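Local coordinates for dual function macrocyclase-peptidase POPB (Galerina marginata, PDB 5N4B), which cleaves peptide bonds after proline and macrocyclises a 25-residue peptide intermediate in the biosynthesis of the amanitin toxins, at residues 207-220 and 262-274. The protein carries 1 engineered substitution. Sequence-based numbering, arbitrary orientation.
Sequences IWTKDSKGFLYQRY and IYGADTSEDGKYL
Thr267 OG1 donates to the backbone O of Trp208 at 2.8 Å and accepts from Lys210 NZ at 2.9 Å. Its first torsion (chi1 52°) sets OG1 between the backbone N and the carbonyl carbon, and CG2 then packs against Ile207 CG2 and Leu216 CD1. Lys210 NZ also donates to Thr267 O at 3.0 Å, from above the carbonyl plane. Lys210 CG lies against the carbonyl oxygens of Ser268 and Glu269, and Lys210 NZ forms a long salt bridge with Glu269 OE2 (3.8 Å).

At the other end, Gln218 OE1 accepts from Tyr263 N at 2.8 Å. The bond is bent, with an N-H...O angle of 141°. Gln218 reaches across with CG anti to the backbone N (chi1 179°) and an extended chain. Its NE2 donates to Lys202 O.

The segments belong to successive four-stranded antiparallel blades of the beta-propeller. The first two strands of one blade meet the first strand, and the start of the second, of the next. Side chains of one sheet meet side chains and backbone of the other.

Between the polar ends, Leu216 and Leu274 meet tip to tip, with CD2 to CD1 at 4.0 Å, and Ala265 CB adjoins Leu216 CD2. Ile207 rests CG1 on Ala265 O. Beyond Gln218, Tyr220 OH touches Ile262 CG2 at 3.3 Å; the Tyr220 side chain lies about 8 Å from that of catalytic His699.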
# COMPACT_ATOMS: atom_id res chain seq x y z
N ILE A 207 -8.08 -16.97 5.18
CA ILE A 207 -9.08 -17.54 4.27
C ILE A 207 -9.83 -18.66 4.98
O ILE A 207 -9.32 -19.76 5.15
CB ILE A 207 -8.43 -18.04 2.99
CG1 ILE A 207 -7.76 -16.88 2.25
CG2 ILE A 207 -9.44 -18.72 2.08
CD1 ILE A 207 -8.70 -15.87 1.67
N TRP A 208 -11.06 -18.40 5.39
CA TRP A 208 -11.87 -19.43 6.01
C TRP A 208 -12.33 -20.45 4.99
O TRP A 208 -12.64 -20.13 3.84
CB TRP A 208 -13.12 -18.82 6.62
CG TRP A 208 -12.89 -18.03 7.91
CD1 TRP A 208 -12.58 -16.69 8.02
CD2 TRP A 208 -12.97 -18.53 9.25
NE1 TRP A 208 -12.43 -16.34 9.34
CE2 TRP A 208 -12.66 -17.44 10.12
CE3 TRP A 208 -13.25 -19.78 9.82
CZ2 TRP A 208 -12.67 -17.56 11.49
CZ3 TRP A 208 -13.22 -19.89 11.21
CH2 TRP A 208 -12.94 -18.81 12.02
N THR A 209 -12.42 -21.71 5.44
CA THR A 209 -13.19 -22.68 4.70
C THR A 209 -14.68 -22.39 4.87
O THR A 209 -15.12 -21.79 5.87
CB THR A 209 -12.81 -24.10 5.11
OG1 THR A 209 -12.86 -24.23 6.53
CG2 THR A 209 -11.41 -24.46 4.60
N LYS A 210 -15.46 -22.77 3.85
CA LYS A 210 -16.86 -22.39 3.80
C LYS A 210 -17.72 -23.16 4.79
O LYS A 210 -18.88 -22.77 5.02
CB LYS A 210 -17.40 -22.48 2.38
CG LYS A 210 -17.31 -21.22 1.55
CD LYS A 210 -16.02 -20.48 1.68
CE LYS A 210 -16.04 -19.25 0.73
NZ LYS A 210 -14.80 -18.40 0.78
N ASP A 211 -17.17 -24.19 5.42
CA ASP A 211 -17.78 -24.86 6.54
C ASP A 211 -17.54 -24.16 7.88
O ASP A 211 -18.02 -24.65 8.92
CB ASP A 211 -17.30 -26.32 6.58
CG ASP A 211 -15.77 -26.43 6.71
OD1 ASP A 211 -15.13 -25.43 7.09
OD2 ASP A 211 -15.18 -27.51 6.36
N SER A 212 -16.78 -23.06 7.88
CA SER A 212 -16.46 -22.27 9.06
C SER A 212 -15.72 -23.03 10.13
O SER A 212 -15.65 -22.58 11.29
CB SER A 212 -17.70 -21.60 9.65
OG SER A 212 -18.30 -20.67 8.75
N LYS A 213 -15.06 -24.13 9.77
CA LYS A 213 -14.36 -24.91 10.78
C LYS A 213 -12.97 -24.38 11.07
O LYS A 213 -12.38 -24.72 12.09
CB LYS A 213 -14.26 -26.37 10.31
CG LYS A 213 -15.59 -27.09 10.17
CD LYS A 213 -15.35 -28.52 9.74
CE LYS A 213 -16.63 -29.36 9.78
NZ LYS A 213 -16.36 -30.66 9.07
N GLY A 214 -12.42 -23.58 10.16
CA GLY A 214 -11.04 -23.17 10.29
C GLY A 214 -10.68 -22.25 9.15
O GLY A 214 -11.50 -21.95 8.28
N PHE A 215 -9.42 -21.87 9.14
CA PHE A 215 -8.92 -20.96 8.13
C PHE A 215 -7.50 -21.25 7.72
O PHE A 215 -6.70 -21.79 8.47
CB PHE A 215 -9.03 -19.49 8.59
CG PHE A 215 -8.39 -19.21 9.92
CD1 PHE A 215 -7.02 -18.98 10.00
CD2 PHE A 215 -9.14 -19.16 11.08
CE1 PHE A 215 -6.41 -18.73 11.24
CE2 PHE A 215 -8.52 -18.92 12.30
CZ PHE A 215 -7.16 -18.73 12.36
N LEU A 216 -7.22 -20.89 6.50
CA LEU A 216 -5.88 -20.97 5.95
C LEU A 216 -5.15 -19.66 6.19
O LEU A 216 -5.74 -18.58 6.12
CB LEU A 216 -5.88 -21.27 4.45
CG LEU A 216 -6.44 -22.67 4.13
CD1 LEU A 216 -7.85 -22.58 3.66
CD2 LEU A 216 -5.61 -23.40 3.21
N TYR A 217 -3.85 -19.76 6.41
CA TYR A 217 -2.95 -18.65 6.70
C TYR A 217 -1.52 -19.07 6.38
O TYR A 217 -1.16 -20.25 6.52
CB TYR A 217 -3.08 -18.23 8.17
CG TYR A 217 -2.50 -19.23 9.12
CD1 TYR A 217 -3.18 -20.41 9.46
CD2 TYR A 217 -1.23 -19.06 9.60
CE1 TYR A 217 -2.60 -21.35 10.28
CE2 TYR A 217 -0.64 -20.00 10.42
CZ TYR A 217 -1.31 -21.15 10.73
OH TYR A 217 -0.70 -22.12 11.54
N GLN A 218 -0.71 -18.11 5.98
CA GLN A 218 0.70 -18.35 5.71
C GLN A 218 1.52 -18.09 6.97
O GLN A 218 1.36 -17.05 7.62
CB GLN A 218 1.21 -17.48 4.58
CG GLN A 218 2.71 -17.72 4.32
CD GLN A 218 3.12 -17.08 3.04
OE1 GLN A 218 3.36 -17.76 2.06
NE2 GLN A 218 3.13 -15.75 3.00
N ARG A 219 2.39 -19.01 7.29
CA ARG A 219 3.30 -18.76 8.39
C ARG A 219 4.72 -19.17 8.06
O ARG A 219 5.01 -19.81 7.05
CB ARG A 219 2.87 -19.44 9.67
CG ARG A 219 2.79 -20.92 9.44
CD ARG A 219 2.99 -21.67 10.70
NE ARG A 219 4.31 -21.50 11.30
CZ ARG A 219 4.67 -22.12 12.41
NH1 ARG A 219 3.81 -22.93 13.01
NH2 ARG A 219 5.88 -21.90 12.88
N TYR A 220 5.60 -18.76 8.92
CA TYR A 220 7.02 -18.97 8.79
C TYR A 220 7.56 -19.84 9.91
O TYR A 220 6.87 -20.04 10.91
CB TYR A 220 7.72 -17.63 8.75
CG TYR A 220 7.50 -16.96 7.41
CD1 TYR A 220 8.38 -17.19 6.36
CD2 TYR A 220 6.38 -16.19 7.17
CE1 TYR A 220 8.20 -16.61 5.12
CE2 TYR A 220 6.19 -15.61 5.92
CZ TYR A 220 7.10 -15.83 4.92
OH TYR A 220 6.86 -15.24 3.67
N ILE A 262 6.40 -17.62 -1.87
CA ILE A 262 5.31 -17.42 -0.93
C ILE A 262 3.99 -17.85 -1.56
O ILE A 262 3.90 -18.10 -2.78
CB ILE A 262 5.26 -16.00 -0.35
CG1 ILE A 262 4.96 -14.98 -1.44
CG2 ILE A 262 6.59 -15.72 0.38
CD1 ILE A 262 4.56 -13.58 -0.84
N TYR A 263 2.96 -17.92 -0.72
CA TYR A 263 1.74 -18.64 -1.00
C TYR A 263 0.51 -17.80 -0.66
O TYR A 263 0.54 -16.96 0.23
CB TYR A 263 1.68 -20.00 -0.26
CG TYR A 263 2.93 -20.77 -0.56
CD1 TYR A 263 3.15 -21.25 -1.84
CD2 TYR A 263 3.95 -20.89 0.38
CE1 TYR A 263 4.34 -21.86 -2.15
CE2 TYR A 263 5.15 -21.52 0.05
CZ TYR A 263 5.32 -21.99 -1.21
OH TYR A 263 6.48 -22.59 -1.58
N GLY A 264 -0.55 -18.03 -1.40
CA GLY A 264 -1.86 -17.53 -1.05
C GLY A 264 -2.90 -18.60 -1.32
O GLY A 264 -2.61 -19.62 -1.95
N ALA A 265 -4.12 -18.37 -0.85
CA ALA A 265 -5.20 -19.32 -0.98
C ALA A 265 -6.52 -18.63 -1.18
O ALA A 265 -6.66 -17.42 -1.00
CB ALA A 265 -5.28 -20.24 0.25
N ASP A 266 -7.47 -19.43 -1.65
CA ASP A 266 -8.87 -19.01 -1.73
C ASP A 266 -9.73 -20.27 -1.63
O ASP A 266 -9.27 -21.37 -1.93
CB ASP A 266 -9.18 -18.28 -3.05
CG ASP A 266 -9.11 -16.73 -2.97
OD1 ASP A 266 -9.60 -16.12 -2.00
OD2 ASP A 266 -8.55 -16.10 -3.95
N THR A 267 -10.97 -20.11 -1.18
CA THR A 267 -11.92 -21.21 -1.09
C THR A 267 -13.21 -20.84 -1.82
O THR A 267 -13.74 -19.74 -1.66
CB THR A 267 -12.24 -21.58 0.34
OG1 THR A 267 -12.63 -20.38 1.02
CG2 THR A 267 -11.01 -22.21 1.02
N SER A 268 -13.69 -21.76 -2.65
CA SER A 268 -14.91 -21.49 -3.39
C SER A 268 -16.13 -21.44 -2.48
O SER A 268 -16.21 -22.16 -1.47
CB SER A 268 -15.10 -22.49 -4.52
OG SER A 268 -15.40 -23.77 -3.99
N GLU A 269 -17.09 -20.61 -2.87
CA GLU A 269 -18.32 -20.42 -2.10
C GLU A 269 -19.11 -21.70 -1.91
O GLU A 269 -19.74 -21.88 -0.85
CB GLU A 269 -19.22 -19.39 -2.79
CG GLU A 269 -18.68 -17.97 -2.76
CD GLU A 269 -18.50 -17.42 -1.34
OE1 GLU A 269 -19.26 -17.83 -0.42
OE2 GLU A 269 -17.58 -16.59 -1.16
N ASP A 270 -19.09 -22.58 -2.88
CA ASP A 270 -19.86 -23.81 -2.84
C ASP A 270 -19.19 -24.91 -2.01
O ASP A 270 -19.76 -25.99 -1.93
CB ASP A 270 -20.21 -24.30 -4.26
CG ASP A 270 -19.01 -24.67 -5.10
OD1 ASP A 270 -17.88 -24.67 -4.56
OD2 ASP A 270 -19.19 -24.97 -6.31
N GLY A 271 -18.01 -24.66 -1.43
CA GLY A 271 -17.30 -25.68 -0.67
C GLY A 271 -16.55 -26.71 -1.48
O GLY A 271 -15.94 -27.61 -0.88
N LYS A 272 -16.54 -26.60 -2.82
CA LYS A 272 -15.98 -27.64 -3.65
C LYS A 272 -14.47 -27.53 -3.85
O LYS A 272 -13.81 -28.57 -4.02
CB LYS A 272 -16.68 -27.62 -5.00
CG LYS A 272 -16.21 -28.68 -5.97
CD LYS A 272 -16.95 -28.51 -7.27
CE LYS A 272 -16.77 -29.66 -8.22
NZ LYS A 272 -17.25 -29.11 -9.49
N TYR A 273 -13.92 -26.32 -3.88
CA TYR A 273 -12.54 -26.12 -4.30
C TYR A 273 -11.76 -25.33 -3.27
O TYR A 273 -12.28 -24.43 -2.60
CB TYR A 273 -12.48 -25.38 -5.63
CG TYR A 273 -12.99 -26.13 -6.80
CD1 TYR A 273 -12.41 -27.32 -7.20
CD2 TYR A 273 -14.03 -25.61 -7.56
CE1 TYR A 273 -12.84 -27.98 -8.31
CE2 TYR A 273 -14.51 -26.28 -8.68
CZ TYR A 273 -13.90 -27.49 -9.03
OH TYR A 273 -14.36 -28.13 -10.17
N LEU A 274 -10.50 -25.72 -3.16
CA LEU A 274 -9.45 -24.96 -2.50
C LEU A 274 -8.43 -24.58 -3.56
O LEU A 274 -7.93 -25.44 -4.30
CB LEU A 274 -8.79 -25.83 -1.43
CG LEU A 274 -7.52 -25.30 -0.76
CD1 LEU A 274 -7.82 -24.07 0.00
CD2 LEU A 274 -6.95 -26.39 0.15